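Local coordinates for interphotoreceptor retinoid-binding protein (PDB 1J7X) that probably binds and carries retinoids in the space between photoreceptors and their supporting epithelium, through a functional unit related to S41 peptidases, at residues 12-15 and 16-20. Residues are numbered along the deposited sequence; the frame is centred on the assembly and turned at random.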
loop_
_atom_site.group_PDB
_atom_site.type_symbol
_atom_site.label_atom_id
_atom_site.label_comp_id
_atom_site.label_asym_id
_atom_site.label_seq_id
_atom_site.Cartn_x
_atom_site.Cartn_y
_atom_site.Cartn_z
ATOM N N CYS A 12 1.027 18.907 20.065
ATOM C CA CYS A 12 -0.400 18.892 20.310
ATOM C C CYS A 12 -1.186 19.605 19.237
ATOM O O CYS A 12 -2.259 19.149 18.891
ATOM C CB CYS A 12 -0.681 19.537 21.694
ATOM S SG CYS A 12 -0.210 18.424 22.985
ATOM N N ASP A 13 -0.657 20.685 18.721
ATOM C CA ASP A 13 -1.322 21.383 17.659
ATOM C C ASP A 13 -1.351 20.495 16.374
ATOM O O ASP A 13 -2.382 20.353 15.714
ATOM C CB ASP A 13 -0.582 22.676 17.394
ATOM C CG ASP A 13 -1.285 23.559 16.389
ATOM O OD1 ASP A 13 -2.522 23.737 16.529
ATOM O OD2 ASP A 13 -0.632 24.115 15.437
ATOM N N ILE A 14 -0.204 19.944 16.047
ATOM C CA ILE A 14 -0.122 19.133 14.859
ATOM C C ILE A 14 -1.137 17.997 14.952
ATOM O O ILE A 14 -1.845 17.762 14.011
ATOM C CB ILE A 14 1.298 18.519 14.741
ATOM C CG1 ILE A 14 2.417 19.580 14.603
ATOM C CG2 ILE A 14 1.298 17.522 13.624
ATOM C CD1 ILE A 14 2.310 20.383 13.464
ATOM N N LEU A 15 -1.153 17.268 16.065
ATOM C CA LEU A 15 -2.045 16.123 16.302
ATOM C C LEU A 15 -3.505 16.510 16.187
ATOM O O LEU A 15 -4.222 15.906 15.476
ATOM C CB LEU A 15 -1.781 15.528 17.654
ATOM C CG LEU A 15 -0.444 14.884 17.896
ATOM C CD1 LEU A 15 -0.293 14.515 19.334
ATOM C CD2 LEU A 15 -0.342 13.681 16.981
ATOM N N ALA A 16 -3.915 17.622 16.830
ATOM C CA ALA A 16 -5.304 18.046 16.833
ATOM C C ALA A 16 -5.813 18.293 15.431
ATOM O O ALA A 16 -6.906 17.984 15.076
ATOM C CB ALA A 16 -5.461 19.340 17.690
ATOM N N ASN A 17 -4.970 18.851 14.594
ATOM C CA ASN A 17 -5.403 19.197 13.259
ATOM C C ASN A 17 -5.128 18.168 12.164
ATOM O O ASN A 17 -5.780 18.213 11.158
ATOM C CB ASN A 17 -4.764 20.454 12.863
ATOM C CG ASN A 17 -5.172 21.600 13.792
ATOM O OD1 ASN A 17 -6.386 21.800 14.039
ATOM N ND2 ASN A 17 -4.190 22.342 14.289
ATOM N N ASN A 18 -4.249 17.218 12.425
ATOM C CA ASN A 18 -3.885 16.242 11.353
ATOM C C ASN A 18 -4.020 14.745 11.609
ATOM O O ASN A 18 -4.178 13.980 10.662
ATOM C CB ASN A 18 -2.492 16.554 10.889
ATOM C CG ASN A 18 -2.302 18.036 10.534
ATOM O OD1 ASN A 18 -1.817 18.849 11.341
ATOM N ND2 ASN A 18 -2.530 18.348 9.324
ATOM N N TYR A 19 -3.921 14.322 12.858
ATOM C CA TYR A 19 -3.852 12.883 13.163
ATOM C C TYR A 19 -5.130 12.199 12.708
ATOM O O TYR A 19 -6.245 12.537 13.198
ATOM C CB TYR A 19 -3.633 12.670 14.657
ATOM C CG TYR A 19 -3.558 11.260 15.082
ATOM C CD1 TYR A 19 -2.833 10.332 14.320
ATOM C CD2 TYR A 19 -4.122 10.815 16.238
ATOM C CE1 TYR A 19 -2.687 9.054 14.709
ATOM C CE2 TYR A 19 -4.074 9.449 16.568
ATOM C CZ TYR A 19 -3.245 8.578 15.825
ATOM O OH TYR A 19 -3.170 7.265 16.202
ATOM N N ALA A 20 -4.980 11.197 11.854
ATOM C CA ALA A 20 -6.158 10.484 11.329
ATOM C C ALA A 20 -7.212 10.061 12.343
ATOM O O ALA A 20 -8.395 10.046 12.029
ATOM C CB ALA A 20 -5.755 9.269 10.588
#
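Leu-15 and Tyr-19 meet on the buried side of the C-terminal end of helix 2-18, their side chains lying alongside each other and pointing the same way. Methyl CD2 of Leu-15 packs 4.2 Å from CB of Tyr-19, while the phenol ring continues past the leucine. With CG anti to the backbone N (chi1 180°), the tyrosine ring projects outward from the flank of the helix end, and its OH hydrogen-bonds Asp-60. Ile-25 of the next helix touches both side chains, and Val-258 and Pro-259 of strand 254-265 pack on the tyrosine.

Straight backbone bonds tie this turn together: Ala-16 N to Cys-12 O at 3.1 Å and Tyr-19 N to Leu-15 O, also 3.1 Å, with an N-H...O angle of 161°. Between them Asn-18 N is shared weakly by the carbonyls of Ile-14 and Leu-15, where the helix ends; Tyr-19 is the first residue to leave helical phi/psi.

The solvent side is looser: the carboxylate and amide planes of the exposed Asp-13 and Asn-17 stand 89° apart, and Asn-17 ND2 lies 3.1 Å from Asp-13 OD1 and 3.0 Å from Asp-13 O.

The chemistry is divided: apolar packing joins this helix end, in the N-terminal domain of eukaryotic IRBP, to helix 25-31 and strand 254-265, the buried phenol bonds Asp-60, and a carboxylate and an amide meet solvent.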